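PDB 3BBJ: putative thioesterase II from Thermobifida fusca, which probably hydrolyses acyl-CoA thioesters to a free carboxylic acid and coenzyme A, using a chain built from two hot-dog domains. Local coordinates for residues A[87-92]-A[105-110]; A[150-155]-A[180-185]; A[213-218]-A[266-271]; A[121-126]-A[232-237]. All coordinates share one frame; numbering follows the deposited sequence.

Contact 1: A[87-92]-A[105-110]; sequences VTTVQT and TLATAT. With EDO (1,2-ethanediol), chain G.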
loop_
_atom_site.group_PDB
_atom_site.type_symbol
_atom_site.label_atom_id
_atom_site.label_comp_id
_atom_site.label_asym_id
_atom_site.label_seq_id
_atom_site.Cartn_x
_atom_site.Cartn_y
_atom_site.Cartn_z
ATOM N N VAL A 87 -13.548 -12.377 4.945
ATOM C CA VAL A 87 -13.322 -11.015 4.401
ATOM C C VAL A 87 -14.495 -10.497 3.553
ATOM O O VAL A 87 -14.971 -11.187 2.669
ATOM C CB VAL A 87 -12.000 -10.959 3.540
ATOM C CG1 VAL A 87 -11.773 -9.582 2.918
ATOM C CG2 VAL A 87 -10.799 -11.338 4.377
ATOM N N THR A 88 -14.965 -9.282 3.854
ATOM C CA THR A 88 -16.009 -8.592 3.065
ATOM C C THR A 88 -15.441 -7.261 2.581
ATOM O O THR A 88 -15.027 -6.423 3.373
ATOM C CB THR A 88 -17.306 -8.329 3.868
ATOM O OG1 THR A 88 -17.957 -9.573 4.142
ATOM C CG2 THR A 88 -18.278 -7.452 3.089
ATOM N N THR A 89 -15.455 -7.065 1.275
ATOM C CA THR A 89 -14.813 -5.916 0.665
ATOM C C THR A 89 -15.816 -4.887 0.141
ATOM O O THR A 89 -16.691 -5.217 -0.667
ATOM C CB THR A 89 -13.858 -6.407 -0.420
ATOM O OG1 THR A 89 -12.911 -7.266 0.215
ATOM C CG2 THR A 89 -13.108 -5.244 -1.101
ATOM N N VAL A 90 -15.659 -3.651 0.626
ATOM C CA VAL A 90 -16.549 -2.529 0.334
ATOM C C VAL A 90 -15.810 -1.362 -0.354
ATOM O O VAL A 90 -14.732 -0.936 0.064
ATOM C CB VAL A 90 -17.250 -1.999 1.658
ATOM C CG1 VAL A 90 -18.335 -0.922 1.353
ATOM C CG2 VAL A 90 -17.858 -3.159 2.459
ATOM N N GLN A 91 -16.404 -0.866 -1.431
ATOM C CA GLN A 91 -15.935 0.329 -2.120
ATOM C C GLN A 91 -16.779 1.511 -1.634
ATOM O O GLN A 91 -18.019 1.423 -1.525
ATOM C CB GLN A 91 -16.071 0.134 -3.621
ATOM C CG GLN A 91 -15.648 1.267 -4.514
ATOM C CD GLN A 91 -15.708 0.847 -5.983
ATOM O OE1 GLN A 91 -16.575 1.297 -6.741
ATOM N NE2 GLN A 91 -14.823 -0.071 -6.374
ATOM N N THR A 92 -16.095 2.602 -1.313
ATOM C CA THR A 92 -16.741 3.786 -0.772
ATOM C C THR A 92 -16.099 5.008 -1.426
ATOM O O THR A 92 -14.858 5.113 -1.504
ATOM C CB THR A 92 -16.619 3.821 0.772
ATOM O OG1 THR A 92 -17.204 5.023 1.291
ATOM C CG2 THR A 92 -15.152 3.717 1.221
ATOM N N THR A 105 -11.156 1.377 -1.057
ATOM C CA THR A 105 -11.655 0.008 -1.082
ATOM C C THR A 105 -11.079 -0.602 0.183
ATOM O O THR A 105 -9.919 -0.402 0.496
ATOM C CB THR A 105 -11.271 -0.739 -2.358
ATOM O OG1 THR A 105 -11.710 0.034 -3.482
ATOM C CG2 THR A 105 -11.935 -2.137 -2.406
ATOM N N LEU A 106 -11.933 -1.250 0.957
ATOM C CA LEU A 106 -11.554 -1.748 2.257
ATOM C C LEU A 106 -11.886 -3.209 2.389
ATOM O O LEU A 106 -13.038 -3.615 2.187
ATOM C CB LEU A 106 -12.254 -0.955 3.387
ATOM C CG LEU A 106 -11.870 0.526 3.594
ATOM C CD1 LEU A 106 -12.526 1.424 2.553
ATOM C CD2 LEU A 106 -12.235 1.002 4.981
ATOM N N ALA A 107 -10.858 -3.996 2.716
ATOM C CA ALA A 107 -11.038 -5.394 3.046
ATOM C C ALA A 107 -11.379 -5.368 4.523
ATOM O O ALA A 107 -10.542 -4.970 5.350
ATOM C CB ALA A 107 -9.761 -6.202 2.789
ATOM N N THR A 108 -12.614 -5.761 4.852
ATOM C CA THR A 108 -13.045 -5.822 6.246
ATOM C C THR A 108 -13.104 -7.268 6.687
ATOM O O THR A 108 -13.454 -8.162 5.906
ATOM C CB THR A 108 -14.425 -5.160 6.504
ATOM O OG1 THR A 108 -15.468 -6.071 6.160
ATOM C CG2 THR A 108 -14.582 -3.846 5.706
ATOM N N ALA A 109 -12.730 -7.480 7.942
ATOM C CA ALA A 109 -12.746 -8.794 8.572
ATOM C C ALA A 109 -12.912 -8.543 10.078
ATOM O O ALA A 109 -13.046 -7.404 10.500
ATOM C CB ALA A 109 -11.462 -9.544 8.280
ATOM N N THR A 110 -12.930 -9.600 10.876
ATOM C CA THR A 110 -13.047 -9.461 12.318
ATOM C C THR A 110 -11.828 -10.093 12.939
ATOM O O THR A 110 -11.686 -11.289 12.918
ATOM C CB THR A 110 -14.341 -10.130 12.853
ATOM O OG1 THR A 110 -15.472 -9.496 12.242
ATOM C CG2 THR A 110 -14.448 -10.008 14.399
HETATM C C1 EDO G . -13.233 -16.277 2.667
HETATM O O1 EDO G . -13.807 -15.015 3.048
HETATM C C2 EDO G . -13.851 -17.450 3.455
HETATM O O2 EDO G . -12.916 -18.157 4.292
#
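Thr108 turns its hydroxyl back across an antiparallel hairpin. With OG1 set in the crowded position between its own backbone N and carbonyl carbon (chi1 82°), Thr108 OG1 donates to Thr88 O at 2.8 Å, in the carbonyl plane and on a lone pair. Thr108 N reaches the same Thr88 O at 2.9 Å from above that plane, so a single carbonyl oxygen is gripped twice. Thr108 OG1 is also bonded to Ser53 OG. Thr88-Thr108 and Val90-Leu106 are hydrogen-bonded pairs, Thr89-Ala107 and Gln91-Thr105 non-hydrogen-bonded ones, and the side chains of successive pairs alternate between two faces. On one, the side chains of Thr89 and Thr105 cross obliquely, their methyls, each anti to its own backbone N, meeting CG2 to CG2 at 3.6 Å; beside them Val87 CG1 lies 3.9 Å from Ala107 CB. On the other, the Leu106 and Thr92 side chains cross obliquely, Leu106 CD1 lying 3.7 Å from Thr92 CG2. An ethanediol, probably from the crystallisation liquor, accepts from Val87 N. The face of Val90, Leu106 and Thr108 packs on Ala49 and Leu50 of helix 38-51, the helix around which a hot-dog sheet wraps, while Thr89 and Thr105 meet His66 and His64 of the second subunit and strands 72-82 and 57-65 flank the hairpin.

Contact 2: A[150-155]-A[180-185]; sequences RVDVDF and LSARDG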
loop_
_atom_site.group_PDB
_atom_site.type_symbol
_atom_site.label_atom_id
_atom_site.label_comp_id
_atom_site.label_asym_id
_atom_site.label_seq_id
_atom_site.Cartn_x
_atom_site.Cartn_y
_atom_site.Cartn_z
ATOM N N ARG A 150 -6.025 19.610 16.254
ATOM C CA ARG A 150 -6.886 18.414 16.332
ATOM C C ARG A 150 -6.160 17.180 16.919
ATOM O O ARG A 150 -6.804 16.215 17.390
ATOM C CB ARG A 150 -7.418 18.067 14.937
ATOM C CG ARG A 150 -8.174 19.194 14.202
ATOM C CD ARG A 150 -9.524 19.527 14.884
ATOM N NE ARG A 150 -9.353 20.354 16.085
ATOM C CZ ARG A 150 -9.343 21.690 16.113
ATOM N NH1 ARG A 150 -9.513 22.411 15.012
ATOM N NH2 ARG A 150 -9.164 22.306 17.268
ATOM N N VAL A 151 -4.830 17.247 16.922
ATOM C CA VAL A 151 -4.001 16.168 17.404
ATOM C C VAL A 151 -2.845 16.704 18.219
ATOM O O VAL A 151 -2.298 17.775 17.909
ATOM C CB VAL A 151 -3.387 15.352 16.216
ATOM C CG1 VAL A 151 -4.388 14.329 15.659
ATOM C CG2 VAL A 151 -2.889 16.311 15.111
ATOM N N ASP A 152 -2.461 15.938 19.242
ATOM C CA ASP A 152 -1.282 16.244 20.043
ATOM C C ASP A 152 -0.235 15.293 19.498
ATOM O O ASP A 152 -0.496 14.105 19.378
ATOM C CB ASP A 152 -1.496 15.981 21.537
ATOM C CG ASP A 152 -2.396 17.009 22.207
ATOM O OD1 ASP A 152 -2.628 18.094 21.626
ATOM O OD2 ASP A 152 -2.874 16.720 23.332
ATOM N N VAL A 153 0.921 15.832 19.119
ATOM C CA VAL A 153 2.000 15.053 18.547
ATOM C C VAL A 153 3.275 15.348 19.325
ATOM O O VAL A 153 3.752 16.471 19.333
ATOM C CB VAL A 153 2.197 15.428 17.081
ATOM C CG1 VAL A 153 3.309 14.603 16.461
ATOM C CG2 VAL A 153 0.883 15.251 16.317
ATOM N N ASP A 154 3.801 14.332 19.991
ATOM C CA ASP A 154 5.021 14.443 20.772
ATOM C C ASP A 154 6.116 13.824 19.954
ATOM O O ASP A 154 5.965 12.689 19.496
ATOM C CB ASP A 154 4.883 13.639 22.059
ATOM C CG ASP A 154 3.756 14.143 22.946
ATOM O OD1 ASP A 154 3.890 15.262 23.493
ATOM O OD2 ASP A 154 2.754 13.408 23.099
ATOM N N PHE A 155 7.208 14.549 19.769
ATOM C CA PHE A 155 8.333 14.072 18.979
ATOM C C PHE A 155 9.498 13.684 19.876
ATOM O O PHE A 155 9.730 14.322 20.892
ATOM C CB PHE A 155 8.810 15.182 18.050
ATOM C CG PHE A 155 7.743 15.730 17.155
ATOM C CD1 PHE A 155 7.411 15.081 15.973
ATOM C CD2 PHE A 155 7.094 16.915 17.469
ATOM C CE1 PHE A 155 6.441 15.594 15.119
ATOM C CE2 PHE A 155 6.119 17.435 16.627
ATOM C CZ PHE A 155 5.795 16.777 15.446
ATOM N N LEU A 180 -5.426 12.090 19.482
ATOM C CA LEU A 180 -6.332 13.236 19.395
ATOM C C LEU A 180 -5.955 14.259 20.481
ATOM O O LEU A 180 -5.463 13.896 21.544
ATOM C CB LEU A 180 -7.787 12.791 19.588
ATOM C CG LEU A 180 -8.372 11.861 18.511
ATOM C CD1 LEU A 180 -9.757 11.369 18.909
ATOM C CD2 LEU A 180 -8.415 12.596 17.182
ATOM N N SER A 181 -6.183 15.539 20.209
ATOM C CA SER A 181 -5.746 16.584 21.125
ATOM C C SER A 181 -6.542 16.626 22.458
ATOM O O SER A 181 -7.747 16.308 22.526
ATOM C CB SER A 181 -5.810 17.953 20.426
ATOM O OG SER A 181 -7.160 18.401 20.246
ATOM N N ALA A 182 -5.831 17.033 23.505
ATOM C CA ALA A 182 -6.409 17.284 24.816
ATOM C C ALA A 182 -7.499 18.335 24.645
ATOM O O ALA A 182 -8.614 18.160 25.126
ATOM C CB ALA A 182 -5.324 17.762 25.784
ATOM N N ARG A 183 -7.168 19.397 23.907
ATOM C CA ARG A 183 -8.081 20.493 23.585
ATOM C C ARG A 183 -9.463 20.058 23.078
ATOM O O ARG A 183 -10.478 20.646 23.435
ATOM C CB ARG A 183 -7.420 21.348 22.504
ATOM C CG ARG A 183 -8.207 22.567 22.094
ATOM C CD ARG A 183 -7.604 23.243 20.893
ATOM N NE ARG A 183 -8.418 24.383 20.497
ATOM C CZ ARG A 183 -7.980 25.422 19.799
ATOM N NH1 ARG A 183 -6.716 25.478 19.393
ATOM N NH2 ARG A 183 -8.811 26.406 19.497
ATOM N N ASP A 184 -9.487 19.057 22.208
ATOM C CA ASP A 184 -10.726 18.591 21.578
ATOM C C ASP A 184 -11.457 17.530 22.382
ATOM O O ASP A 184 -12.530 17.050 21.953
ATOM C CB ASP A 184 -10.433 17.996 20.213
ATOM C CG ASP A 184 -10.029 19.017 19.210
ATOM O OD1 ASP A 184 -9.968 20.206 19.574
ATOM O OD2 ASP A 184 -9.771 18.617 18.045
ATOM N N GLY A 185 -10.878 17.136 23.519
ATOM C CA GLY A 185 -11.536 16.161 24.390
ATOM C C GLY A 185 -10.762 14.923 24.817
ATOM O O GLY A 185 -11.369 13.978 25.299
HETATM O O HOH W 1 -9.827 16.057 16.803
#
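This is a polar contact at the end of a strand pair in the C-terminal hot-dog domain, where strand 151-155 meets the loop that leaves strand 173-180. The loop folds into a type I turn from Ala182 to Gly185, overlapped by an ST motif that starts one residue earlier, in which Ser181 OG accepts from Asp184 N; Ser181 OG is also bonded to Ala149 O. Strand pairing fades here: Val151 and Leu180 form a non-hydrogen-bonded antiparallel pair, and Ser181 N meets Arg150 O at 3.0 Å from well above the carbonyl plane. Beyond it, side chains take over. Asp152, its CG anti to the carbonyl carbon, brings OD2 to Ala182 N at 3.0 Å, the amide approaching from above the carboxylate plane. Arg150 bends at chi2 and chi3, which curls its guanidinium back to Asp184, and the two flat groups come to lie 25° apart, nearly coplanar. Further bonds, from NH1 to Gly29 O and from NH2 to Asp144 O, would fix the rotation of this guanidinium. The like charge of Arg183, itself paired with Asp145, lies close by. The salt bridge is side-on and uses the syn lone pairs: Arg150 NE donates to Asp184 OD2 at 2.7 Å and Arg150 NH2 to Asp184 OD1 at 3.2 Å.

Contact 3: A[213-218]-A[266-271]; sequences SWAPTV and QLARVG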
loop_
_atom_site.group_PDB
_atom_site.type_symbol
_atom_site.label_atom_id
_atom_site.label_comp_id
_atom_site.label_asym_id
_atom_site.label_seq_id
_atom_site.Cartn_x
_atom_site.Cartn_y
_atom_site.Cartn_z
ATOM N N SER A 213 6.867 21.578 2.191
ATOM C CA SER A 213 6.374 21.210 3.507
ATOM C C SER A 213 5.194 20.256 3.461
ATOM O O SER A 213 4.820 19.704 4.496
ATOM C CB SER A 213 5.998 22.459 4.295
ATOM O OG SER A 213 7.145 23.302 4.396
ATOM N N TRP A 214 4.657 20.020 2.264
ATOM C CA TRP A 214 3.448 19.223 2.100
ATOM C C TRP A 214 3.271 18.796 0.644
ATOM O O TRP A 214 3.867 19.388 -0.258
ATOM C CB TRP A 214 2.236 20.074 2.501
ATOM C CG TRP A 214 1.774 20.982 1.399
ATOM C CD1 TRP A 214 2.379 22.125 0.950
ATOM C CD2 TRP A 214 0.621 20.793 0.590
ATOM N NE1 TRP A 214 1.659 22.668 -0.089
ATOM C CE2 TRP A 214 0.571 21.864 -0.328
ATOM C CE3 TRP A 214 -0.393 19.823 0.557
ATOM C CZ2 TRP A 214 -0.449 21.987 -1.272
ATOM C CZ3 TRP A 214 -1.407 19.948 -0.383
ATOM C CH2 TRP A 214 -1.429 21.026 -1.281
ATOM N N ALA A 215 2.441 17.791 0.415
ATOM C CA ALA A 215 2.069 17.387 -0.935
ATOM C C ALA A 215 0.702 16.764 -0.867
ATOM O O ALA A 215 0.361 16.106 0.115
ATOM C CB ALA A 215 3.077 16.387 -1.528
ATOM N N PRO A 216 -0.110 16.971 -1.896
ATOM C CA PRO A 216 -1.328 16.185 -1.800
ATOM C C PRO A 216 -1.018 14.705 -1.997
ATOM O O PRO A 216 -0.166 14.340 -2.836
ATOM C CB PRO A 216 -2.214 16.706 -2.939
ATOM C CG PRO A 216 -1.444 17.785 -3.630
ATOM C CD PRO A 216 -0.051 17.824 -3.091
ATOM N N THR A 217 -1.678 13.875 -1.186
ATOM C CA THR A 217 -1.547 12.427 -1.291
ATOM C C THR A 217 -2.144 11.972 -2.591
ATOM O O THR A 217 -3.193 12.450 -3.006
ATOM C CB THR A 217 -2.274 11.693 -0.157
ATOM O OG1 THR A 217 -1.820 12.211 1.086
ATOM C CG2 THR A 217 -1.990 10.200 -0.204
ATOM N N VAL A 218 -1.453 11.043 -3.244
ATOM C CA VAL A 218 -1.968 10.436 -4.448
ATOM C C VAL A 218 -2.617 9.104 -4.073
ATOM O O VAL A 218 -3.738 8.827 -4.507
ATOM C CB VAL A 218 -0.884 10.261 -5.501
ATOM C CG1 VAL A 218 -1.417 9.403 -6.631
ATOM C CG2 VAL A 218 -0.428 11.631 -5.998
ATOM N N GLN A 266 2.018 5.843 2.038
ATOM C CA GLN A 266 1.391 6.703 1.005
ATOM C C GLN A 266 2.437 7.145 -0.027
ATOM O O GLN A 266 3.652 7.162 0.270
ATOM C CB GLN A 266 0.618 7.923 1.559
ATOM C CG GLN A 266 1.414 8.993 2.279
ATOM C CD GLN A 266 0.636 10.306 2.454
ATOM O OE1 GLN A 266 0.517 11.099 1.522
ATOM N NE2 GLN A 266 0.139 10.556 3.670
ATOM N N LEU A 267 1.948 7.462 -1.230
ATOM C CA LEU A 267 2.763 8.027 -2.311
ATOM C C LEU A 267 2.174 9.374 -2.721
ATOM O O LEU A 267 0.965 9.505 -2.943
ATOM C CB LEU A 267 2.804 7.101 -3.541
ATOM C CG LEU A 267 3.900 7.421 -4.562
ATOM C CD1 LEU A 267 5.287 6.964 -4.016
ATOM C CD2 LEU A 267 3.638 6.811 -5.937
ATOM N N ALA A 268 3.027 10.382 -2.833
ATOM C CA ALA A 268 2.569 11.726 -3.198
ATOM C C ALA A 268 3.620 12.426 -4.050
ATOM O O ALA A 268 4.820 12.115 -3.965
ATOM C CB ALA A 268 2.249 12.546 -1.956
ATOM N N ARG A 269 3.152 13.345 -4.903
ATOM C CA ARG A 269 4.048 14.152 -5.698
ATOM C C ARG A 269 3.973 15.633 -5.346
ATOM O O ARG A 269 2.917 16.286 -5.481
ATOM C CB ARG A 269 3.814 14.019 -7.186
ATOM C CG ARG A 269 5.057 14.521 -7.948
ATOM C CD ARG A 269 4.843 14.634 -9.421
ATOM N NE ARG A 269 6.129 14.864 -10.077
ATOM C CZ ARG A 269 6.302 15.516 -11.228
ATOM N NH1 ARG A 269 5.275 16.069 -11.872
ATOM N NH2 ARG A 269 7.529 15.648 -11.717
ATOM N N VAL A 270 5.127 16.127 -4.903
ATOM C CA VAL A 270 5.390 17.551 -4.681
ATOM C C VAL A 270 4.946 18.465 -5.843
ATOM O O VAL A 270 4.938 18.065 -7.011
ATOM C CB VAL A 270 6.907 17.724 -4.412
ATOM C CG1 VAL A 270 7.534 18.747 -5.328
ATOM C CG2 VAL A 270 7.142 17.996 -2.949
ATOM N N GLY A 271 4.546 19.690 -5.509
ATOM C CA GLY A 271 4.190 20.689 -6.527
ATOM C C GLY A 271 2.879 20.489 -7.273
ATOM O O GLY A 271 2.708 20.998 -8.376
HETATM O O HOH W 2 3.373 19.873 -2.861
HETATM O O HOH W 3 0.649 14.782 -5.254
#
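Two direct hydrogen bonds join 213-218 to 266-271, one between side chains and one between backbones. Thr217 OG1 donates to Gln266 OE1 at 2.6 Å, reaching the amide oxygen from above its carbonyl plane (37° out of it) rather than along a lone pair. The two side chains cross at about a right angle, and the Thr217 methyl also lies against the amide, with CG2 3.2 Å from Gln266 OE1. One residue on, Val218 N donates to Leu267 O at 2.9 Å, in the carbonyl plane. Between these bonds and the far end sits a small apolar patch: Ala215 CB lies 4.0 Å from Ala268 CB, and the latter methyl is pressed to 3.1 Å from Pro216 O. Where the backbones diverge, water enters. One molecule donates to Pro216 O and accepts from Arg269 N; another links Trp214 O to Gly271 N in the same way. The contact lies where the chain enters strand 217-224 beside the last strand, 260-269, both in the antiparallel hot-dog sheet of the C-terminal half, with a corner at Val218. In the second shell, Gln266 sets CG in the crowded position between backbone N and carbonyl carbon (chi1 65°), and its NE2 donates to Asp200 OD1, which would orient OE1 toward Thr217. Phe247 of strand 246-254 backs the alanines, and Val218 packs on Ala107 of the second subunit.

Contact 4: A[121-126]-A[232-237]; sequences APQPAI and PLAFRS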
loop_
_atom_site.group_PDB
_atom_site.type_symbol
_atom_site.label_atom_id
_atom_site.label_comp_id
_atom_site.label_asym_id
_atom_site.label_seq_id
_atom_site.Cartn_x
_atom_site.Cartn_y
_atom_site.Cartn_z
ATOM N N ALA A 121 8.464 -8.743 14.813
ATOM C CA ALA A 121 9.675 -7.962 14.910
ATOM C C ALA A 121 9.472 -6.984 16.083
ATOM O O ALA A 121 8.350 -6.525 16.329
ATOM C CB ALA A 121 9.914 -7.206 13.627
ATOM N N PRO A 122 10.552 -6.657 16.811
ATOM C CA PRO A 122 10.419 -5.735 17.947
ATOM C C PRO A 122 10.080 -4.313 17.517
ATOM O O PRO A 122 10.420 -3.904 16.400
ATOM C CB PRO A 122 11.821 -5.742 18.552
ATOM C CG PRO A 122 12.702 -6.014 17.376
ATOM C CD PRO A 122 11.955 -7.065 16.614
ATOM N N GLN A 123 9.404 -3.571 18.393
ATOM C CA GLN A 123 9.162 -2.161 18.139
ATOM C C GLN A 123 10.524 -1.482 18.194
ATOM O O GLN A 123 11.335 -1.810 19.062
ATOM C CB GLN A 123 8.245 -1.529 19.194
ATOM C CG GLN A 123 7.981 -0.033 18.926
ATOM C CD GLN A 123 7.607 0.754 20.149
ATOM O OE1 GLN A 123 6.619 0.460 20.834
ATOM N NE2 GLN A 123 8.383 1.793 20.419
ATOM N N PRO A 124 10.796 -0.556 17.260
ATOM C CA PRO A 124 12.067 0.167 17.349
ATOM C C PRO A 124 12.125 1.037 18.621
ATOM O O PRO A 124 11.089 1.446 19.145
ATOM C CB PRO A 124 12.082 1.022 16.072
ATOM C CG PRO A 124 10.644 1.158 15.681
ATOM C CD PRO A 124 9.992 -0.125 16.101
ATOM N N ALA A 125 13.327 1.278 19.126
ATOM C CA ALA A 125 13.485 2.071 20.346
ATOM C C ALA A 125 12.993 3.502 20.144
ATOM O O ALA A 125 13.519 4.235 19.302
ATOM C CB ALA A 125 14.940 2.082 20.793
ATOM N N ILE A 126 11.960 3.866 20.902
ATOM C CA ILE A 126 11.430 5.229 20.929
ATOM C C ILE A 126 11.443 5.694 22.385
ATOM O O ILE A 126 11.006 4.952 23.263
ATOM C CB ILE A 126 9.989 5.329 20.389
ATOM C CG1 ILE A 126 9.904 4.755 18.966
ATOM C CG2 ILE A 126 9.529 6.775 20.411
ATOM C CD1 ILE A 126 8.586 5.027 18.263
ATOM N N PRO A 232 -2.449 6.873 23.603
ATOM C CA PRO A 232 -1.623 7.434 22.557
ATOM C C PRO A 232 -0.895 6.337 21.786
ATOM O O PRO A 232 -0.520 5.306 22.358
ATOM C CB PRO A 232 -0.627 8.312 23.330
ATOM C CG PRO A 232 -0.609 7.779 24.686
ATOM C CD PRO A 232 -1.996 7.302 24.934
ATOM N N LEU A 233 -0.695 6.569 20.497
ATOM C CA LEU A 233 0.028 5.613 19.661
ATOM C C LEU A 233 1.457 6.084 19.458
ATOM O O LEU A 233 1.694 7.275 19.253
ATOM C CB LEU A 233 -0.688 5.451 18.322
ATOM C CG LEU A 233 -2.105 4.894 18.509
ATOM C CD1 LEU A 233 -2.984 5.054 17.274
ATOM C CD2 LEU A 233 -2.023 3.445 18.943
ATOM N N ALA A 234 2.403 5.152 19.565
ATOM C CA ALA A 234 3.791 5.400 19.188
ATOM C C ALA A 234 3.860 5.318 17.655
ATOM O O ALA A 234 3.255 4.412 17.065
ATOM C CB ALA A 234 4.711 4.345 19.807
ATOM N N PHE A 235 4.600 6.240 17.024
ATOM C CA PHE A 235 4.705 6.284 15.574
ATOM C C PHE A 235 6.141 6.350 15.114
ATOM O O PHE A 235 7.023 6.749 15.855
ATOM C CB PHE A 235 3.948 7.489 14.992
ATOM C CG PHE A 235 4.608 8.849 15.275
ATOM C CD1 PHE A 235 5.619 9.344 14.451
ATOM C CD2 PHE A 235 4.189 9.635 16.336
ATOM C CE1 PHE A 235 6.222 10.576 14.718
ATOM C CE2 PHE A 235 4.780 10.869 16.593
ATOM C CZ PHE A 235 5.799 11.331 15.789
ATOM N N ARG A 236 6.358 5.934 13.869
ATOM C CA ARG A 236 7.632 6.107 13.197
ATOM C C ARG A 236 7.310 6.347 11.747
ATOM O O ARG A 236 6.507 5.597 11.151
ATOM C CB ARG A 236 8.532 4.883 13.322
ATOM C CG ARG A 236 9.832 5.039 12.519
ATOM C CD ARG A 236 10.596 3.741 12.269
ATOM N NE ARG A 236 9.697 2.615 11.996
ATOM C CZ ARG A 236 10.062 1.450 11.476
ATOM N NH1 ARG A 236 11.326 1.236 11.108
ATOM N NH2 ARG A 236 9.142 0.504 11.299
ATOM N N SER A 237 7.938 7.385 11.192
ATOM C CA SER A 237 7.735 7.786 9.792
ATOM C C SER A 237 9.053 7.800 9.045
ATOM O O SER A 237 10.004 8.372 9.513
ATOM C CB SER A 237 7.106 9.163 9.706
ATOM O OG SER A 237 6.879 9.462 8.345
#
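Ile126 makes the close part of this contact, and it does so with one atom. Its CG1 branch leaves anti to the carbonyl carbon (chi1 -56°) and continues extended (chi2 -170°), so CD1 drops tip-first onto strand 233-243, 3.3 Å from Phe235 O and 4.2 Å from Ala234 CB. Only the tip of the branch meets the strand, and the backbones stand well apart: Ile126 CA and Ala234 CA are 7.8 Å from each other. Phe235 points its side chain to the other side of the strand, so Ile126 touches its carbonyl oxygen and not its ring. Tyr177 and Cys175 of strand 173-180 also pack on Ile126.

No hydrogen bond passes between the two segments, and this is plain packing of an irregular, proline-rich connection across a strand of the antiparallel sheet in the C-terminal hot-dog domain. The touching parts run at 93°, so the loop crosses the strand instead of extending the sheet. At the looser, partly exposed end, Pro124 crosses Arg236 at about a right angle and sets CG over one face of the guanidinium, off toward its rim, 4.1 Å from Arg236 NE. Arg236 is bent at chi3, and its NH2 forms a salt bridge with Asp252, which probably steadies the orientation of the group under the proline. Gln123 contributes little across the gap, its OE1 lying 4.4 Å from Ala234 CB. Its amide instead braces the loop: Gln123 NE2 donates to Pro124 O at 3.0 Å, nearly along the C=O axis.

Overall arrangement
Contact 1 belongs to the N-terminal hot-dog half and closes before the others open; contacts 2, 3 and 4 lie in the C-terminal half. Contact 1 lies across the chain's centre from contact 2, their centres about 29 Å apart, and about 26 Å from contact 3. Within the second half, contact 2 is nested in the loop closed by contact 4, whereas contacts 3 and 4 alternate along the chain. Contacts 2 and 4 touch: Phe235 of strand 233-243 packs against strand 151-155, with Phe235 CE2 3.6 Å from Asp154 O. Contacts 1 and 3 both meet the second subunit, so both halves contribute to the contact with the second subunit, consistent with a double-hot-dog thioesterase.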